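Local coordinates for protein peptide-43 (Lutzomyia longipalpis, PDB 7JQD) that binds another protein, most likely the PAC1 receptor, probably as an antagonist derived from the sand-fly vasodilator maxadilan, at residues Gln6-Lys9 against Ala10-Cys14; Met28-Lys31 against Lys32-Lys36. All coordinates share one frame; numbering follows the deposited sequence.

Contact 1: residues Gln6-Lys9 against Ala10-Cys14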
# COMPACT_ATOMS: atom_id res chain seq x y z
N GLN B 6 3.85 3.42 -8.24
CA GLN B 6 5.11 4.09 -7.94
C GLN B 6 5.46 3.98 -6.45
O GLN B 6 6.64 3.96 -6.09
CB GLN B 6 5.06 5.55 -8.38
CG GLN B 6 4.39 5.78 -9.74
CD GLN B 6 4.48 7.22 -10.26
OE1 GLN B 6 5.31 8.00 -9.81
NE2 GLN B 6 3.57 7.59 -11.18
N PHE B 7 4.45 3.90 -5.59
CA PHE B 7 4.72 3.74 -4.16
C PHE B 7 5.30 2.36 -3.86
O PHE B 7 6.29 2.23 -3.13
CB PHE B 7 3.43 3.98 -3.37
CG PHE B 7 3.60 3.87 -1.90
CD1 PHE B 7 4.13 4.93 -1.17
CD2 PHE B 7 3.20 2.74 -1.23
CE1 PHE B 7 4.26 4.84 0.20
CE2 PHE B 7 3.32 2.64 0.14
CZ PHE B 7 3.85 3.69 0.86
N ARG B 8 4.70 1.31 -4.42
CA ARG B 8 5.28 -0.02 -4.28
C ARG B 8 6.70 -0.05 -4.80
O ARG B 8 7.60 -0.60 -4.13
CB ARG B 8 4.44 -1.06 -5.03
CG ARG B 8 5.17 -2.36 -5.24
CD ARG B 8 5.48 -3.02 -3.92
NE ARG B 8 6.09 -4.34 -4.10
CZ ARG B 8 5.40 -5.45 -4.32
NH1 ARG B 8 6.04 -6.60 -4.48
NH2 ARG B 8 4.08 -5.42 -4.40
N LYS B 9 6.94 0.51 -5.98
CA LYS B 9 8.30 0.53 -6.51
C LYS B 9 9.22 1.32 -5.58
O LYS B 9 10.32 0.87 -5.24
CB LYS B 9 8.31 1.12 -7.92
CG LYS B 9 7.70 0.24 -9.00
CD LYS B 9 7.95 0.83 -10.39
CE LYS B 9 7.51 -0.10 -11.52
NZ LYS B 9 7.97 0.35 -12.88
N ALA B 10 8.76 2.49 -5.12
CA ALA B 10 9.52 3.27 -4.15
C ALA B 10 9.93 2.41 -2.96
O ALA B 10 11.11 2.30 -2.63
CB ALA B 10 8.71 4.47 -3.68
N ILE B 11 8.95 1.77 -2.30
CA ILE B 11 9.23 0.95 -1.13
C ILE B 11 10.40 0.02 -1.41
O ILE B 11 11.38 -0.01 -0.66
CB ILE B 11 7.99 0.15 -0.69
CG1 ILE B 11 6.95 1.04 -0.02
CG2 ILE B 11 8.40 -0.97 0.28
CD1 ILE B 11 5.71 0.26 0.45
N ASP B 12 10.32 -0.76 -2.49
CA ASP B 12 11.30 -1.83 -2.69
C ASP B 12 12.67 -1.25 -3.04
O ASP B 12 13.70 -1.80 -2.62
CB ASP B 12 10.81 -2.79 -3.78
CG ASP B 12 9.61 -3.65 -3.31
OD1 ASP B 12 9.50 -3.89 -2.09
OD2 ASP B 12 8.78 -4.09 -4.16
N ASP B 13 12.70 -0.15 -3.78
CA ASP B 13 13.98 0.47 -4.09
C ASP B 13 14.63 1.01 -2.83
O ASP B 13 15.81 0.77 -2.57
CB ASP B 13 13.79 1.57 -5.12
CG ASP B 13 15.11 2.10 -5.65
OD1 ASP B 13 15.81 1.33 -6.35
OD2 ASP B 13 15.45 3.28 -5.36
N CYS B 14 13.86 1.74 -2.01
CA CYS B 14 14.43 2.33 -0.80
C CYS B 14 14.81 1.28 0.22
O CYS B 14 15.89 1.35 0.81
CB CYS B 14 13.45 3.34 -0.21
SG CYS B 14 13.19 4.79 -1.25

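Contact 2: residues Met28-Lys31 against Lys32-Lys36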
# COMPACT_ATOMS: atom_id res chain seq x y z
N MET B 28 12.58 7.55 0.70
CA MET B 28 11.13 7.58 0.48
C MET B 28 10.62 9.01 0.29
O MET B 28 9.76 9.26 -0.57
CB MET B 28 10.40 6.89 1.64
CG MET B 28 10.43 5.36 1.56
SD MET B 28 9.67 4.68 0.06
CE MET B 28 7.91 4.93 0.41
N LYS B 29 11.10 9.96 1.10
CA LYS B 29 10.77 11.37 0.86
C LYS B 29 11.14 11.77 -0.56
O LYS B 29 10.36 12.44 -1.25
CB LYS B 29 11.49 12.28 1.85
CG LYS B 29 10.78 12.39 3.17
CD LYS B 29 11.63 13.15 4.18
CE LYS B 29 10.90 13.25 5.51
NZ LYS B 29 11.81 13.57 6.64
N GLN B 30 12.32 11.36 -1.02
CA GLN B 30 12.73 11.67 -2.38
C GLN B 30 11.79 11.03 -3.40
O GLN B 30 11.45 11.67 -4.40
CB GLN B 30 14.18 11.23 -2.61
CG GLN B 30 14.66 11.39 -4.03
CD GLN B 30 14.51 12.82 -4.59
OE1 GLN B 30 14.55 13.81 -3.85
NE2 GLN B 30 14.34 12.91 -5.91
N LYS B 31 11.35 9.79 -3.15
CA LYS B 31 10.46 9.12 -4.10
C LYS B 31 9.10 9.80 -4.19
O LYS B 31 8.45 9.76 -5.25
CB LYS B 31 10.28 7.65 -3.70
CG LYS B 31 11.47 6.73 -4.02
CD LYS B 31 12.13 7.08 -5.33
CE LYS B 31 13.26 6.12 -5.61
NZ LYS B 31 12.69 4.77 -5.79
N LYS B 32 8.65 10.42 -3.10
CA LYS B 32 7.42 11.21 -3.16
C LYS B 32 7.61 12.48 -4.00
O LYS B 32 6.70 12.85 -4.77
CB LYS B 32 6.98 11.55 -1.74
CG LYS B 32 5.66 12.25 -1.65
CD LYS B 32 5.05 11.99 -0.29
CE LYS B 32 4.08 13.05 0.14
NZ LYS B 32 3.73 12.76 1.56
N LYS B 33 8.76 13.15 -3.89
CA LYS B 33 8.95 14.36 -4.69
C LYS B 33 9.05 14.01 -6.17
O LYS B 33 8.49 14.73 -7.00
CB LYS B 33 10.17 15.16 -4.24
CG LYS B 33 10.35 15.33 -2.74
CD LYS B 33 11.68 16.04 -2.46
CE LYS B 33 12.32 15.59 -1.14
NZ LYS B 33 13.80 15.33 -1.28
N GLU B 34 9.71 12.90 -6.50
CA GLU B 34 9.73 12.46 -7.89
C GLU B 34 8.31 12.22 -8.39
O GLU B 34 7.96 12.65 -9.50
CB GLU B 34 10.57 11.19 -8.05
CG GLU B 34 11.84 11.20 -7.22
CD GLU B 34 12.95 10.39 -7.82
OE1 GLU B 34 12.66 9.26 -8.27
OE2 GLU B 34 14.10 10.87 -7.81
N TRP B 35 7.49 11.56 -7.58
CA TRP B 35 6.10 11.31 -7.94
C TRP B 35 5.34 12.61 -8.17
O TRP B 35 4.65 12.76 -9.20
CB TRP B 35 5.43 10.47 -6.84
CG TRP B 35 3.91 10.37 -6.90
CD1 TRP B 35 3.16 9.74 -7.86
CD2 TRP B 35 2.98 10.85 -5.91
NE1 TRP B 35 1.82 9.82 -7.54
CE2 TRP B 35 1.68 10.50 -6.36
CE3 TRP B 35 3.11 11.54 -4.70
CZ2 TRP B 35 0.53 10.83 -5.64
CZ3 TRP B 35 1.97 11.87 -3.99
CH2 TRP B 35 0.69 11.51 -4.46
N LYS B 36 5.42 13.58 -7.24
CA LYS B 36 4.67 14.82 -7.43
C LYS B 36 5.17 15.58 -8.65
O LYS B 36 4.38 16.07 -9.47
CB LYS B 36 4.74 15.70 -6.18
CG LYS B 36 3.82 15.31 -5.03
CD LYS B 36 3.76 16.46 -4.01
CE LYS B 36 3.06 16.08 -2.72
NZ LYS B 36 1.58 16.35 -2.67

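Contact 1: residues Gln6-Lys9 against Ala10-Cys14
Phe-7 and Ile-11, one turn apart on helix 3-17 of a disulfide-linked helical hairpin, form the apolar half of this local contact. With its CG anti to the backbone N (chi1 -178°), Phe-7 brings a face of its ring to the Ile-11 branch. There Ile-11 CG1 makes a CH-pi contact over that face, 4.3 Å from the Phe-7 ring centroid and displaced toward the rim, while Ile-11 CD1 lies 3.4 Å from Phe-7 CE2. The partner protein sets an aromatic side chain edge-to-face against the same ring, and aromatic packing from that protein also reaches Ile-11.

Backbone bonds run beneath the side chains, among them Ile-11 N to Phe-7 O at 2.8 Å and Asp-13 N to Lys-9 O at 3.0 Å.

The polar half is the i to i+4 salt bridge of Arg-8 and Asp-12. A bend at chi2 (63°) turns the NE edge of the Arg-8 guanidinium to Asp-12, and NE donates to Asp-12 OD2 at 2.7 Å. NH1 and NH2 of Arg-8 and OD1 of Asp-12 all bond to the partner protein, so the pair belongs to the interface. A leucine at Arg-8 would probably leave Asp-12 OD2 without its charged mate and deprive the partner's acidic side chain of its ion pair. OD2 lies almost in the guanidinium plane and is met on its syn side, NE standing somewhat out of the carboxylate plane, the two planes being 90° apart.

Contact 2: residues Met28-Lys31 against Lys32-Lys36
Gln-30 holds its amide out from helix 21-37, where the side chains of Lys-33 and Glu-34, from the next turn, come back to meet its two ends. From CB the chain leaves with CG anti to the backbone N (chi1 175°) and then bends at chi2, so that the amide lies across the paths of the two returning chains. CG passes 3.9 Å from Glu-34 OE2, and CD lies 3.8 Å from that same oxygen. At the tip the roles divide. OE1 accepts from Lys-33 NZ at 3.1 Å, with the ammonium tilted modestly from the carbonyl plane. NE2 donates in the plane of its amide to Glu-34 OE2 at 2.8 Å, in a nearly straight bond (166°) that meets the carboxylate on its anti side, the two flat groups standing 88° apart. Held at both ends, the amide is fixed in its rotation and links a cationic to an anionic chain along the helix. The other carboxylate oxygen, OE1 of Glu-34, rests 3.7 Å from Lys-31 CD.

This polar chain belongs to the exposed side of helix 21-37. Around the helix, Met-28, Lys-31 and Trp-35 pack against helix 3-17, Lys-31 NZ forming a salt bridge with Asp-13, and Trp-35 also stacks on an aromatic side chain of the partner protein.

Overall arrangement
From the N terminus the chain first runs through helix 3-17, which holds contact 1, then turns back and enters helix 21-37, which carries contact 2. Each is a local contact within one helix and closes no loop; they follow in series, neither nested nor crossed, with centres about 10 Å apart. The connection is made between the helices: Ala-10 CB packs 3.5 Å from Lys-31 CB, Gln-6 OE1 lies against Trp-35 CD1, and the Cys-14 to Cys-27 disulfide fastens the hairpin just before Met-28. Both contacts also include residues that meet the partner protein, consistent with the two helices sharing one binding surface.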